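Local coordinates for protein integral membrane indolylacetylinositol arabinosyltransferase EmbC (Mycolicibacterium smegmatis, PDB 7BVE) that probably transfers arabinose units at the mycobacterial membrane, building the arabinan of the cell wall, at residues A757-G765 with Q842-Y851. Residues are numbered along the deposited sequence; the frame is centred on the assembly and turned at random.
Sequences ALGAVTSLG and QPAVLRSAWY
Thr-762 and Arg-847 form an antiparallel hydrogen-bonded pair, in which Arg-847 N donates to Thr-762 O over 2.9 Å; the return bond is weak. Their side chains share one sheet face. CG of Arg-847 sits opposite its own backbone N (chi1 -176°), and the chain bends at chi3 (-63°), which brings the guanidinium round beside Thr-762, its edge toward OG1; Thr-762 OG1 lies 3.0 Å from Arg-847 NH2, near the plane of the group. Val-761 CG2 lies along the methylenes of Arg-847, 3.9 Å from Arg-847 CG. The two short strands belong to the antiparallel beta sheet of the EmbC C-terminal domain, where 845-847 is sandwiched between 762-764 and strand 922-928, Leu-846 bonding to Ala-927 by its backbone. From the opposite face, Leu-846 sets CD1 against 759-763, 3.3 Å from Thr-762 O and 3.7 Å from Gly-759 CA, while Leu-833 also touches its side chain. Leu-764 reaches across with CD2, 3.8 Å from Val-845 CB. Beyond the strands, Ala-760 and Ala-849 meet methyl to methyl (CB to CB 3.7 Å), and the backbone N of Ala-849 donates weakly to Ala-757 O, with an N-H...O angle of 138°.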
loop_
_atom_site.group_PDB
_atom_site.type_symbol
_atom_site.label_atom_id
_atom_site.label_comp_id
_atom_site.label_asym_id
_atom_site.label_seq_id
_atom_site.Cartn_x
_atom_site.Cartn_y
_atom_site.Cartn_z
ATOM N N ALA A 757 -36.021 15.305 -39.166
ATOM C CA ALA A 757 -36.771 15.966 -38.100
ATOM C C ALA A 757 -36.011 16.039 -36.784
ATOM O O ALA A 757 -36.452 16.746 -35.874
ATOM C CB ALA A 757 -38.105 15.261 -37.872
ATOM N N LEU A 758 -34.890 15.331 -36.649
ATOM C CA LEU A 758 -34.033 15.543 -35.489
ATOM C C LEU A 758 -33.330 16.890 -35.576
ATOM O O LEU A 758 -33.375 17.687 -34.638
ATOM C CB LEU A 758 -33.022 14.406 -35.355
ATOM C CG LEU A 758 -32.053 14.555 -34.185
ATOM C CD1 LEU A 758 -32.792 14.648 -32.874
ATOM C CD2 LEU A 758 -31.101 13.388 -34.159
ATOM N N GLY A 759 -32.636 17.146 -36.677
ATOM C CA GLY A 759 -32.079 18.461 -36.929
ATOM C C GLY A 759 -32.948 19.301 -37.837
ATOM O O GLY A 759 -32.533 19.647 -38.945
ATOM N N ALA A 760 -34.157 19.638 -37.393
ATOM C CA ALA A 760 -35.145 20.191 -38.312
ATOM C C ALA A 760 -34.901 21.666 -38.583
ATOM O O ALA A 760 -34.643 22.067 -39.722
ATOM C CB ALA A 760 -36.550 19.980 -37.758
ATOM N N VAL A 761 -34.994 22.498 -37.550
ATOM C CA VAL A 761 -35.035 23.938 -37.755
ATOM C C VAL A 761 -33.680 24.616 -37.587
ATOM O O VAL A 761 -33.482 25.714 -38.129
ATOM C CB VAL A 761 -36.082 24.589 -36.825
ATOM C CG1 VAL A 761 -37.470 24.098 -37.185
ATOM C CG2 VAL A 761 -35.777 24.288 -35.371
ATOM N N THR A 762 -32.743 24.003 -36.870
ATOM C CA THR A 762 -31.407 24.576 -36.718
ATOM C C THR A 762 -30.420 23.440 -36.523
ATOM O O THR A 762 -30.540 22.680 -35.559
ATOM C CB THR A 762 -31.344 25.545 -35.539
ATOM O OG1 THR A 762 -32.194 26.670 -35.789
ATOM C CG2 THR A 762 -29.924 26.025 -35.322
ATOM N N SER A 763 -29.449 23.325 -37.431
ATOM C CA SER A 763 -28.409 22.305 -37.317
ATOM C C SER A 763 -27.178 22.813 -38.060
ATOM O O SER A 763 -27.143 22.794 -39.293
ATOM C CB SER A 763 -28.879 20.969 -37.873
ATOM O OG SER A 763 -29.082 21.036 -39.272
ATOM N N LEU A 764 -26.187 23.277 -37.308
ATOM C CA LEU A 764 -24.881 23.628 -37.847
ATOM C C LEU A 764 -23.832 22.777 -37.148
ATOM O O LEU A 764 -23.888 22.592 -35.928
ATOM C CB LEU A 764 -24.579 25.124 -37.691
ATOM C CG LEU A 764 -24.285 25.798 -36.346
ATOM C CD1 LEU A 764 -23.529 27.090 -36.567
ATOM C CD2 LEU A 764 -25.565 26.090 -35.602
ATOM N N GLY A 765 -22.902 22.230 -37.921
ATOM C CA GLY A 765 -21.975 21.254 -37.399
ATOM C C GLY A 765 -22.556 19.873 -37.192
ATOM O O GLY A 765 -21.937 19.059 -36.497
ATOM N N GLN A 842 -15.760 24.599 -35.200
ATOM C CA GLN A 842 -16.694 25.700 -35.080
ATOM C C GLN A 842 -17.793 25.334 -34.082
ATOM O O GLN A 842 -18.082 24.149 -33.892
ATOM C CB GLN A 842 -17.306 26.048 -36.447
ATOM C CG GLN A 842 -18.206 24.980 -37.052
ATOM C CD GLN A 842 -17.441 23.966 -37.891
ATOM O OE1 GLN A 842 -16.218 23.861 -37.803
ATOM N NE2 GLN A 842 -18.166 23.219 -38.713
ATOM N N PRO A 843 -18.386 26.311 -33.388
ATOM C CA PRO A 843 -19.436 25.977 -32.417
ATOM C C PRO A 843 -20.707 25.486 -33.097
ATOM O O PRO A 843 -21.041 25.896 -34.211
ATOM C CB PRO A 843 -19.666 27.298 -31.675
ATOM C CG PRO A 843 -19.201 28.346 -32.613
ATOM C CD PRO A 843 -18.043 27.744 -33.343
ATOM N N ALA A 844 -21.410 24.591 -32.405
ATOM C CA ALA A 844 -22.559 23.884 -32.948
ATOM C C ALA A 844 -23.782 24.126 -32.075
ATOM O O ALA A 844 -23.697 24.115 -30.845
ATOM C CB ALA A 844 -22.274 22.381 -33.047
ATOM N N VAL A 845 -24.920 24.366 -32.723
ATOM C CA VAL A 845 -26.198 24.543 -32.040
ATOM C C VAL A 845 -27.245 23.714 -32.764
ATOM O O VAL A 845 -27.473 23.902 -33.962
ATOM C CB VAL A 845 -26.640 26.021 -31.976
ATOM C CG1 VAL A 845 -28.092 26.127 -31.527
ATOM C CG2 VAL A 845 -25.759 26.807 -31.014
ATOM N N LEU A 846 -27.883 22.803 -32.034
ATOM C CA LEU A 846 -28.916 21.935 -32.573
ATOM C C LEU A 846 -30.257 22.243 -31.919
ATOM O O LEU A 846 -30.342 22.457 -30.708
ATOM C CB LEU A 846 -28.541 20.466 -32.370
ATOM C CG LEU A 846 -29.508 19.416 -32.903
ATOM C CD1 LEU A 846 -29.766 19.685 -34.352
ATOM C CD2 LEU A 846 -28.905 18.044 -32.737
ATOM N N ARG A 847 -31.303 22.275 -32.739
ATOM C CA ARG A 847 -32.645 22.586 -32.259
ATOM C C ARG A 847 -33.630 21.755 -33.065
ATOM O O ARG A 847 -33.693 21.887 -34.288
ATOM C CB ARG A 847 -32.933 24.073 -32.396
ATOM C CG ARG A 847 -34.260 24.501 -31.830
ATOM C CD ARG A 847 -34.431 25.998 -31.946
ATOM N NE ARG A 847 -33.428 26.708 -31.161
ATOM C CZ ARG A 847 -32.495 27.500 -31.676
ATOM N NH1 ARG A 847 -31.625 28.099 -30.876
ATOM N NH2 ARG A 847 -32.436 27.702 -32.987
ATOM N N SER A 848 -34.407 20.920 -32.386
ATOM C CA SER A 848 -35.157 19.870 -33.053
ATOM C C SER A 848 -36.502 20.377 -33.564
ATOM O O SER A 848 -36.770 21.579 -33.625
ATOM C CB SER A 848 -35.357 18.691 -32.109
ATOM O OG SER A 848 -36.145 17.694 -32.721
ATOM N N ALA A 849 -37.345 19.430 -33.966
ATOM C CA ALA A 849 -38.727 19.707 -34.327
ATOM C C ALA A 849 -39.609 19.535 -33.095
ATOM O O ALA A 849 -39.136 19.209 -32.004
ATOM C CB ALA A 849 -39.178 18.796 -35.464
ATOM N N TRP A 850 -40.911 19.738 -33.252
ATOM C CA TRP A 850 -41.847 19.547 -32.155
ATOM C C TRP A 850 -42.350 18.112 -32.181
ATOM O O TRP A 850 -42.816 17.635 -33.220
ATOM C CB TRP A 850 -43.009 20.532 -32.248
ATOM C CG TRP A 850 -42.593 21.944 -32.023
ATOM C CD1 TRP A 850 -42.395 22.895 -32.972
ATOM C CD2 TRP A 850 -42.292 22.563 -30.766
ATOM N NE1 TRP A 850 -42.007 24.075 -32.385
ATOM C CE2 TRP A 850 -41.935 23.893 -31.030
ATOM C CE3 TRP A 850 -42.300 22.120 -29.441
ATOM C CZ2 TRP A 850 -41.587 24.783 -30.023
ATOM C CZ3 TRP A 850 -41.953 23.007 -28.444
ATOM C CH2 TRP A 850 -41.602 24.320 -28.739
ATOM N N TYR A 851 -42.244 17.422 -31.051
ATOM C CA TYR A 851 -42.683 16.039 -30.927
ATOM C C TYR A 851 -43.941 15.969 -30.079
ATOM O O TYR A 851 -43.990 16.545 -28.993
ATOM C CB TYR A 851 -41.601 15.166 -30.303
ATOM C CG TYR A 851 -40.406 14.948 -31.182
ATOM C CD1 TYR A 851 -40.470 14.081 -32.260
ATOM C CD2 TYR A 851 -39.203 15.579 -30.916
ATOM C CE1 TYR A 851 -39.380 13.866 -33.061
ATOM C CE2 TYR A 851 -38.105 15.368 -31.713
ATOM C CZ TYR A 851 -38.201 14.511 -32.782
ATOM O OH TYR A 851 -37.111 14.292 -33.583
#